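Local coordinates for DUF4442 domain-containing protein (Pseudomonas aeruginosa, PDB 1SH8) that is of unknown function but belongs to the HotDog superfamily and is probably a thioesterase, at residues A[11-14]-A[15-19]; A[50-54]-A[55-59]; A[111-114]-A[115-119]. One frame throughout, in Å; residues are numbered along the deposited sequence.

Interaction 1: residues A[11-14]-A[15-19]; sequences RHLT and EEKIA
R11 and E15 meet one helical turn apart near the end of helix 7-16, where E15 N donates to R11 O. E16 N to H12 O and K17 N to L13 O continue the series, all three bonds measuring 2.8 to 3.0 Å. In place of the next one stands a water, which donates to T14 O and accepts from I18 N at 2.8 Å.

Charged groups are linked through a second water. It accepts from R11 NH2 and donates to E15 OE1 and E16 OE2, each at 2.6 Å; the closest that opposite charges come, R11 NH2 to E16 OE2, is 4.5 Å, beyond a salt bridge. R11 also bridges to E8, and the buried E15 carboxylate is held by R27 and the backbone N of A28.

Among the van der Waals contacts, R11 lays its aliphatic part against the E15 carboxylate, CD reaching OE1 at 3.5 Å. H12 has CG beside its carbonyl carbon (chi1 -175°), bringing the ring to E16, whose CB lies 4.3 Å above one ring face, offset toward the rim. H12 NE2 and E16 OE1 are 3.3 Å apart, but the angle is too poor for a hydrogen bond, and ring and carboxylate planes are inclined by 51°.

L13 and T14 pack on L70 of helix 64-72, and K17 on H48 of the second subunit. The arrangement is the C-terminal end of a helix in a HotDog-family domain, a water taking over the bond between T14 O and I18 N.

Interaction 2: residues A[50-54]-A[55-59]; sequences GSMYA and GALFT
Y53 and G55 make the tight part of this helix start: the tyrosine ring lies over the backbone of the glycine, with G55 N 3.2 Å above one ring face and displaced toward its rim. CE2 of Y53 comes within 3.5 Å of G55 CA, an approach made possible by the lack of a side chain at that position. The ring reaches this place with CG beside its own carbonyl carbon (chi1 173°), and its OH is hydrogen-bonded to E62 of the second subunit.

Y53 is also the N-cap residue. Its O accepts from A56 N at 2.9 Å and, less certainly, from L57 N. The first of these is bent, 131° at the hydrogen, whereas a later bond, F58 N to A54 O at 2.9 Å, is straighter (157°). G55 O takes two donors from T59, one turn on: N and OG1 come from opposite faces of its plane, which gives the hydroxyl of the buried T59 an acceptor. M52 packs beside A56 and L57: CG is 3.6 Å from A56 CB and SD 3.8 Å from L57 CD2, although the position of its terminal methyl is doubtful in the model.

Toward solvent the segment opens out. G50 is exposed, S51 partly so, and neither touches 55-59.

Helix 54-62 lies against strand 78-89, A54 and L57 meeting F89 and F58 meeting M85 and L87. T59 turns to F20 and V21 of helix 19-24, M52 and T59 both touch M40 of strand 35-40, and F58 stacks on F58 of the second subunit.

Interaction 3: residues A[111-114]-A[115-119]; sequences LETE and AGERG
E114 and R118 are joined by the shortest of four main-chain bonds in the last turns of helix 105-118, R118 N donating to E114 O at 2.7 Å. This is the C-terminal end of the helix that leads from strand 97-102 into strand 120-130 of the HotDog-family domain. The other three bonds are close behind: A115 N to L111 O, G116 N to E112 O and E117 N to T113 O all measure 2.8 Å. G119, the first residue to leave helical angles, has a positive phi of 93°, and its N makes a weak bond to A115 O.

Among the side chains, the firm polar link is between adjacent residues: R118 NH1 and E117 OE1 form a salt bridge at 3.1 Å, using the carboxylate lone pair that faces away from OE2. That oxygen lies close to the guanidinium plane, 13° out of it. E114 takes no such part, its OE2 staying 5.0 Å from R118 NE, and the two flat groups stand almost perpendicular.

Packing across the segments is therefore left to carbon contacts. R118, extended from CG to NE, passes roughly perpendicular to E114, and its CD comes 4.1 Å from E114 CG. T113 and E117 instead run alongside each other in the same direction. E117 has CG beside its own backbone N (chi1 -55°), which carries the chain past the carbonyl of T113, while the T113 hydroxyl bonds back to the backbone O of R109. On the inner side, L111, E114 and A115 rest on A121 of strand 120-130. The T113 methyl CG2 touches the carboxylate carbon of E117, CD, at 3.8 Å.

How the interactions relate
Interactions 1, 2 and 3 follow one another along the chain, each at the start or end of a different helix, with some adjoining loop: the end of 7-16, the start of 54-62 and the end of 105-118. None touches another. Interactions 1 and 2 have centres about 19 Å apart and nearest atoms about 7 Å apart, and both reach the second subunit. Interaction 3 is remote, its centre about 25 Å from that of interaction 1 and 34 Å from that of interaction 2, across the chain's centre from the latter, and no other subunit touches it. The first two thus lie near the second subunit, whereas the third lies on the helix that links strands 97-102 and 120-130.

Interaction 1: residues A[11-14]-A[15-19]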
ATOM      1  N   ARG A  11      -1.071 -16.336  14.722  1.00  6.89           N
ATOM      2  CA  ARG A  11      -1.563 -16.483  13.356  1.00  7.73           C
ATOM      3  C   ARG A  11      -2.933 -15.817  13.213  1.00  7.79           C
ATOM      4  O   ARG A  11      -3.190 -15.107  12.241  1.00  7.16           O
ATOM      5  CB  ARG A  11      -1.636 -17.972  12.987  1.00  9.33           C
ATOM      6  CG  ARG A  11      -2.204 -18.264  11.603  1.00 12.85           C
ATOM      7  CD  ARG A  11      -3.710 -18.452  11.671  1.00 15.65           C
ATOM      8  NE  ARG A  11      -4.059 -19.576  12.540  1.00 16.05           N
ATOM      9  CZ  ARG A  11      -5.231 -19.711  13.151  1.00 16.01           C
ATOM     10  NH1 ARG A  11      -5.458 -20.765  13.923  1.00 15.90           N
ATOM     11  NH2 ARG A  11      -6.173 -18.790  12.995  1.00 14.61           N
ATOM     12  N   HIS A  12      -3.805 -16.028  14.195  1.00  7.05           N
ATOM     13  CA  HIS A  12      -5.132 -15.429  14.153  1.00  7.43           C
ATOM     14  C   HIS A  12      -5.029 -13.905  14.111  1.00  7.67           C
ATOM     15  O   HIS A  12      -5.681 -13.250  13.297  1.00  7.76           O
ATOM     16  CB  HIS A  12      -5.952 -15.872  15.373  1.00  7.24           C
ATOM     17  CG  HIS A  12      -7.375 -15.405  15.346  1.00  8.78           C
ATOM     18  ND1 HIS A  12      -7.773 -14.188  15.858  1.00  9.78           N
ATOM     19  CD2 HIS A  12      -8.491 -15.983  14.840  1.00  7.31           C
ATOM     20  CE1 HIS A  12      -9.073 -14.036  15.667  1.00  6.62           C
ATOM     21  NE2 HIS A  12      -9.530 -15.111  15.051  1.00 11.08           N
ATOM     22  N   LEU A  13      -4.203 -13.338  14.987  1.00  7.79           N
ATOM     23  CA  LEU A  13      -4.034 -11.885  15.028  1.00  7.72           C
ATOM     24  C   LEU A  13      -3.437 -11.351  13.724  1.00  8.32           C
ATOM     25  O   LEU A  13      -3.890 -10.337  13.196  1.00  9.33           O
ATOM     26  CB  LEU A  13      -3.155 -11.489  16.218  1.00  8.00           C
ATOM     27  CG  LEU A  13      -3.796 -11.754  17.587  1.00  9.18           C
ATOM     28  CD1 LEU A  13      -2.810 -11.416  18.707  1.00  9.34           C
ATOM     29  CD2 LEU A  13      -5.079 -10.930  17.715  1.00  9.42           C
ATOM     30  N   THR A  14      -2.434 -12.045  13.198  1.00  7.90           N
ATOM     31  CA  THR A  14      -1.789 -11.628  11.958  1.00  7.77           C
ATOM     32  C   THR A  14      -2.770 -11.585  10.788  1.00  9.05           C
ATOM     33  O   THR A  14      -2.808 -10.619  10.026  1.00 10.12           O
ATOM     34  CB  THR A  14      -0.629 -12.587  11.587  1.00  8.10           C
ATOM     35  OG1 THR A  14       0.385 -12.523  12.593  1.00  8.47           O
ATOM     36  CG2 THR A  14      -0.015 -12.203  10.243  1.00  7.29           C
ATOM     37  N   GLU A  15      -3.571 -12.634  10.657  1.00  9.60           N
ATOM     38  CA  GLU A  15      -4.521 -12.731   9.559  1.00 11.24           C
ATOM     39  C   GLU A  15      -5.838 -12.002   9.755  1.00 12.82           C
ATOM     40  O   GLU A  15      -6.454 -11.573   8.776  1.00 13.95           O
ATOM     41  CB  GLU A  15      -4.836 -14.204   9.269  1.00 10.64           C
ATOM     42  CG  GLU A  15      -3.631 -15.049   8.879  1.00 10.67           C
ATOM     43  CD  GLU A  15      -3.985 -16.514   8.645  1.00 12.19           C
ATOM     44  OE1 GLU A  15      -5.159 -16.899   8.863  1.00 13.69           O
ATOM     45  OE2 GLU A  15      -3.086 -17.286   8.247  1.00 11.59           O
ATOM     46  N   GLU A  16      -6.268 -11.843  11.005  1.00 12.31           N
ATOM     47  CA  GLU A  16      -7.574 -11.238  11.252  1.00 13.33           C
ATOM     48  C   GLU A  16      -7.730  -9.982  12.099  1.00 12.85           C
ATOM     49  O   GLU A  16      -8.829  -9.432  12.161  1.00 13.92           O
ATOM     50  CB  GLU A  16      -8.507 -12.320  11.803  1.00 14.36           C
ATOM     51  CG  GLU A  16      -8.718 -13.478  10.837  1.00 17.53           C
ATOM     52  CD  GLU A  16      -9.521 -14.606  11.439  1.00 19.96           C
ATOM     53  OE1 GLU A  16     -10.575 -14.324  12.051  1.00 19.76           O
ATOM     54  OE2 GLU A  16      -9.102 -15.775  11.296  1.00 20.15           O
ATOM     55  N   LYS A  17      -6.677  -9.502  12.746  1.00 12.96           N
ATOM     56  CA  LYS A  17      -6.861  -8.311  13.566  1.00 13.74           C
ATOM     57  C   LYS A  17      -7.296  -7.108  12.734  1.00 13.83           C
ATOM     58  O   LYS A  17      -8.125  -6.307  13.172  1.00 13.83           O
ATOM     59  CB  LYS A  17      -5.589  -7.968  14.335  1.00 15.36           C
ATOM     60  CG  LYS A  17      -5.837  -6.976  15.463  1.00 19.47           C
ATOM     61  CD  LYS A  17      -4.632  -6.868  16.365  1.00 23.17           C
ATOM     62  CE  LYS A  17      -4.895  -5.944  17.538  1.00 25.23           C
ATOM     63  NZ  LYS A  17      -3.680  -5.843  18.400  1.00 27.23           N
ATOM     64  N   ILE A  18      -6.733  -6.981  11.536  1.00 11.69           N
ATOM     65  CA  ILE A  18      -7.075  -5.872  10.643  1.00  9.75           C
ATOM     66  C   ILE A  18      -7.998  -6.401   9.545  1.00  9.72           C
ATOM     67  O   ILE A  18      -7.592  -7.224   8.719  1.00 10.00           O
ATOM     68  CB  ILE A  18      -5.792  -5.255  10.027  1.00  9.63           C
ATOM     69  CG1 ILE A  18      -4.901  -4.707  11.147  1.00  7.97           C
ATOM     70  CG2 ILE A  18      -6.156  -4.139   9.042  1.00  9.21           C
ATOM     71  CD1 ILE A  18      -3.594  -4.119  10.660  1.00 10.96           C
ATOM     72  N   ALA A  19      -9.245  -5.927   9.548  1.00  9.71           N
ATOM     73  CA  ALA A  19     -10.257  -6.367   8.587  1.00  9.82           C
ATOM     74  C   ALA A  19      -9.838  -6.235   7.124  1.00  9.32           C
ATOM     75  O   ALA A  19     -10.127  -7.112   6.308  1.00 10.10           O
ATOM     76  CB  ALA A  19     -11.562  -5.612   8.824  1.00 10.26           C
TER
HETATM   77  O   HOH W   1      -6.690 -16.795  10.937  1.00 15.44           O
HETATM   78  O   HOH W   2      -4.750  -8.481  10.236  1.00 14.97           O

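Interaction 2: residues A[50-54]-A[55-59]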
ATOM      1  N   GLY A  50      -4.989  -8.912 -15.422  1.00 21.92           N
ATOM      2  CA  GLY A  50      -4.405 -10.235 -15.257  1.00 21.74           C
ATOM      3  C   GLY A  50      -3.309 -10.530 -14.247  1.00 21.28           C
ATOM      4  O   GLY A  50      -2.695 -11.594 -14.331  1.00 22.87           O
ATOM      5  N   SER A  51      -3.041  -9.623 -13.312  1.00 18.57           N
ATOM      6  CA  SER A  51      -2.015  -9.872 -12.292  1.00 16.19           C
ATOM      7  C   SER A  51      -2.473  -9.307 -10.947  1.00 14.94           C
ATOM      8  O   SER A  51      -3.538  -8.694 -10.861  1.00 15.35           O
ATOM      9  CB  SER A  51      -0.674  -9.255 -12.699  1.00 15.84           C
ATOM     10  OG  SER A  51      -0.770  -7.856 -12.843  1.00 17.00           O
ATOM     11  N   MET A  52      -1.680  -9.515  -9.898  1.00 11.84           N
ATOM     12  CA  MET A  52      -2.065  -9.040  -8.573  1.00  9.97           C
ATOM     13  C   MET A  52      -2.138  -7.525  -8.508  1.00  8.70           C
ATOM     14  O   MET A  52      -1.252  -6.825  -8.998  1.00  9.51           O
ATOM     15  CB  MET A  52      -1.088  -9.554  -7.499  1.00  8.51           C
ATOM     16  CG  MET A  52      -1.519  -9.247  -6.048  1.00 10.19           C
ATOM     17  SD  MET A  52      -0.599 -10.184  -4.783  1.00  2.35           S
ATOM     18  CE  MET A  52      -0.030  -9.076  -3.845  1.00 19.99           C
ATOM     19  N   TYR A  53      -3.204  -7.026  -7.894  1.00  8.57           N
ATOM     20  CA  TYR A  53      -3.388  -5.591  -7.744  1.00  8.52           C
ATOM     21  C   TYR A  53      -2.277  -5.029  -6.851  1.00  7.84           C
ATOM     22  O   TYR A  53      -1.893  -5.654  -5.858  1.00  8.96           O
ATOM     23  CB  TYR A  53      -4.765  -5.294  -7.133  1.00  7.31           C
ATOM     24  CG  TYR A  53      -4.955  -3.831  -6.793  1.00  8.95           C
ATOM     25  CD1 TYR A  53      -4.762  -2.844  -7.758  1.00  8.59           C
ATOM     26  CD2 TYR A  53      -5.256  -3.430  -5.492  1.00  8.33           C
ATOM     27  CE1 TYR A  53      -4.854  -1.491  -7.438  1.00  8.69           C
ATOM     28  CE2 TYR A  53      -5.349  -2.081  -5.160  1.00  8.95           C
ATOM     29  CZ  TYR A  53      -5.142  -1.120  -6.139  1.00  8.91           C
ATOM     30  OH  TYR A  53      -5.180   0.211  -5.813  1.00 10.43           O
ATOM     31  N   ALA A  54      -1.765  -3.855  -7.210  1.00  7.43           N
ATOM     32  CA  ALA A  54      -0.693  -3.204  -6.453  1.00  7.40           C
ATOM     33  C   ALA A  54      -0.961  -3.103  -4.953  1.00  7.08           C
ATOM     34  O   ALA A  54      -0.041  -3.245  -4.149  1.00  7.74           O
ATOM     35  CB  ALA A  54      -0.428  -1.815  -7.023  1.00  7.66           C
ATOM     36  N   GLY A  55      -2.215  -2.842  -4.585  1.00  7.16           N
ATOM     37  CA  GLY A  55      -2.589  -2.717  -3.184  1.00  6.96           C
ATOM     38  C   GLY A  55      -2.424  -4.015  -2.414  1.00  7.59           C
ATOM     39  O   GLY A  55      -2.115  -4.004  -1.215  1.00  7.59           O
ATOM     40  N   ALA A  56      -2.637  -5.138  -3.097  1.00  6.25           N
ATOM     41  CA  ALA A  56      -2.482  -6.446  -2.471  1.00  6.57           C
ATOM     42  C   ALA A  56      -0.986  -6.699  -2.272  1.00  7.07           C
ATOM     43  O   ALA A  56      -0.570  -7.233  -1.238  1.00  7.34           O
ATOM     44  CB  ALA A  56      -3.097  -7.524  -3.348  1.00  7.35           C
ATOM     45  N   LEU A  57      -0.177  -6.325  -3.266  1.00  6.79           N
ATOM     46  CA  LEU A  57       1.273  -6.489  -3.163  1.00  6.41           C
ATOM     47  C   LEU A  57       1.783  -5.645  -1.999  1.00  6.12           C
ATOM     48  O   LEU A  57       2.610  -6.099  -1.206  1.00  6.32           O
ATOM     49  CB  LEU A  57       1.953  -6.066  -4.469  1.00  6.14           C
ATOM     50  CG  LEU A  57       1.801  -7.056  -5.633  1.00  8.96           C
ATOM     51  CD1 LEU A  57       2.214  -6.405  -6.949  1.00  9.04           C
ATOM     52  CD2 LEU A  57       2.653  -8.296  -5.347  1.00  8.22           C
ATOM     53  N   PHE A  58       1.276  -4.423  -1.882  1.00  5.30           N
ATOM     54  CA  PHE A  58       1.702  -3.545  -0.792  1.00  5.92           C
ATOM     55  C   PHE A  58       1.371  -4.157   0.564  1.00  5.69           C
ATOM     56  O   PHE A  58       2.194  -4.159   1.477  1.00  6.53           O
ATOM     57  CB  PHE A  58       1.019  -2.179  -0.882  1.00  6.27           C
ATOM     58  CG  PHE A  58       1.398  -1.248   0.241  1.00  6.96           C
ATOM     59  CD1 PHE A  58       2.497  -0.397   0.125  1.00  7.84           C
ATOM     60  CD2 PHE A  58       0.679  -1.253   1.434  1.00  7.78           C
ATOM     61  CE1 PHE A  58       2.871   0.441   1.191  1.00  8.71           C
ATOM     62  CE2 PHE A  58       1.045  -0.425   2.502  1.00  8.72           C
ATOM     63  CZ  PHE A  58       2.142   0.421   2.379  1.00  8.02           C
ATOM     64  N   THR A  59       0.150  -4.665   0.697  1.00  5.51           N
ATOM     65  CA  THR A  59      -0.280  -5.255   1.954  1.00  6.55           C
ATOM     66  C   THR A  59       0.616  -6.432   2.338  1.00  6.38           C
ATOM     67  O   THR A  59       1.026  -6.559   3.494  1.00  7.33           O
ATOM     68  CB  THR A  59      -1.755  -5.692   1.865  1.00  6.07           C
ATOM     69  OG1 THR A  59      -2.568  -4.535   1.634  1.00  6.90           O
ATOM     70  CG2 THR A  59      -2.207  -6.350   3.159  1.00  7.00           C
TER

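Interaction 3: residues A[111-114]-A[115-119]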
ATOM      1  N   LEU A 111      16.090  -3.438  20.177  1.00 13.92           N
ATOM      2  CA  LEU A 111      14.837  -2.729  19.955  1.00 14.02           C
ATOM      3  C   LEU A 111      13.958  -2.616  21.198  1.00 14.68           C
ATOM      4  O   LEU A 111      13.463  -1.532  21.508  1.00 14.23           O
ATOM      5  CB  LEU A 111      14.053  -3.401  18.821  1.00 12.56           C
ATOM      6  CG  LEU A 111      14.662  -3.213  17.425  1.00 12.01           C
ATOM      7  CD1 LEU A 111      14.057  -4.206  16.448  1.00 10.87           C
ATOM      8  CD2 LEU A 111      14.433  -1.779  16.964  1.00 11.94           C
ATOM      9  N   GLU A 112      13.759  -3.721  21.913  1.00 16.17           N
ATOM     10  CA  GLU A 112      12.916  -3.676  23.108  1.00 18.53           C
ATOM     11  C   GLU A 112      13.545  -2.822  24.199  1.00 18.19           C
ATOM     12  O   GLU A 112      12.845  -2.121  24.931  1.00 18.23           O
ATOM     13  CB  GLU A 112      12.639  -5.085  23.633  1.00 22.19           C
ATOM     14  CG  GLU A 112      13.864  -5.946  23.795  1.00 30.02           C
ATOM     15  CD  GLU A 112      13.515  -7.360  24.221  1.00 34.63           C
ATOM     16  OE1 GLU A 112      12.607  -7.957  23.601  1.00 37.24           O
ATOM     17  OE2 GLU A 112      14.151  -7.875  25.168  1.00 36.85           O
ATOM     18  N   THR A 113      14.867  -2.871  24.296  1.00 18.23           N
ATOM     19  CA  THR A 113      15.578  -2.080  25.290  1.00 19.61           C
ATOM     20  C   THR A 113      15.391  -0.596  24.994  1.00 20.19           C
ATOM     21  O   THR A 113      14.977   0.173  25.867  1.00 19.35           O
ATOM     22  CB  THR A 113      17.078  -2.411  25.284  1.00 22.25           C
ATOM     23  OG1 THR A 113      17.270  -3.733  25.803  1.00 24.01           O
ATOM     24  CG2 THR A 113      17.854  -1.409  26.130  1.00 23.19           C
ATOM     25  N   GLU A 114      15.687  -0.200  23.758  1.00 18.76           N
ATOM     26  CA  GLU A 114      15.553   1.193  23.349  1.00 18.40           C
ATOM     27  C   GLU A 114      14.103   1.692  23.401  1.00 17.72           C
ATOM     28  O   GLU A 114      13.851   2.823  23.816  1.00 18.50           O
ATOM     29  CB  GLU A 114      16.125   1.371  21.944  1.00 20.71           C
ATOM     30  CG  GLU A 114      15.859   2.723  21.325  1.00 24.67           C
ATOM     31  CD  GLU A 114      16.549   2.874  19.986  1.00 29.54           C
ATOM     32  OE1 GLU A 114      16.639   1.868  19.245  1.00 31.76           O
ATOM     33  OE2 GLU A 114      16.995   3.996  19.667  1.00 33.22           O
ATOM     34  N   ALA A 115      13.155   0.857  22.980  1.00 16.22           N
ATOM     35  CA  ALA A 115      11.746   1.242  23.011  1.00 15.82           C
ATOM     36  C   ALA A 115      11.300   1.361  24.466  1.00 16.97           C
ATOM     37  O   ALA A 115      10.491   2.222  24.816  1.00 17.36           O
ATOM     38  CB  ALA A 115      10.895   0.207  22.285  1.00 14.91           C
ATOM     39  N   GLY A 116      11.836   0.491  25.313  1.00 17.42           N
ATOM     40  CA  GLY A 116      11.480   0.530  26.716  1.00 20.67           C
ATOM     41  C   GLY A 116      12.049   1.745  27.424  1.00 21.46           C
ATOM     42  O   GLY A 116      11.357   2.392  28.212  1.00 22.31           O
ATOM     43  N   GLU A 117      13.307   2.067  27.133  1.00 22.64           N
ATOM     44  CA  GLU A 117      13.970   3.201  27.768  1.00 23.87           C
ATOM     45  C   GLU A 117      13.641   4.561  27.163  1.00 23.39           C
ATOM     46  O   GLU A 117      13.563   5.561  27.881  1.00 23.36           O
ATOM     47  CB  GLU A 117      15.487   3.013  27.737  1.00 25.47           C
ATOM     48  CG  GLU A 117      15.980   1.713  28.337  1.00 30.62           C
ATOM     49  CD  GLU A 117      17.496   1.660  28.425  1.00 33.74           C
ATOM     50  OE1 GLU A 117      18.162   2.208  27.519  1.00 36.20           O
ATOM     51  OE2 GLU A 117      18.019   1.059  29.391  1.00 36.05           O
ATOM     52  N   ARG A 118      13.448   4.607  25.850  1.00 22.47           N
ATOM     53  CA  ARG A 118      13.168   5.871  25.185  1.00 22.42           C
ATOM     54  C   ARG A 118      11.753   6.046  24.660  1.00 20.26           C
ATOM     55  O   ARG A 118      11.388   7.132  24.211  1.00 20.32           O
ATOM     56  CB  ARG A 118      14.183   6.077  24.063  1.00 26.00           C
ATOM     57  CG  ARG A 118      15.600   6.122  24.597  1.00 31.91           C
ATOM     58  CD  ARG A 118      16.642   6.140  23.499  1.00 38.51           C
ATOM     59  NE  ARG A 118      17.990   6.201  24.064  1.00 44.16           N
ATOM     60  CZ  ARG A 118      18.514   5.280  24.873  1.00 46.19           C
ATOM     61  NH1 ARG A 118      17.808   4.209  25.223  1.00 46.83           N
ATOM     62  NH2 ARG A 118      19.746   5.433  25.338  1.00 47.93           N
ATOM     63  N   GLY A 119      10.957   4.988  24.718  1.00 17.49           N
ATOM     64  CA  GLY A 119       9.587   5.087  24.250  1.00 16.62           C
ATOM     65  C   GLY A 119       9.376   4.681  22.803  1.00 16.18           C
ATOM     66  O   GLY A 119       8.245   4.422  22.393  1.00 15.03           O
TER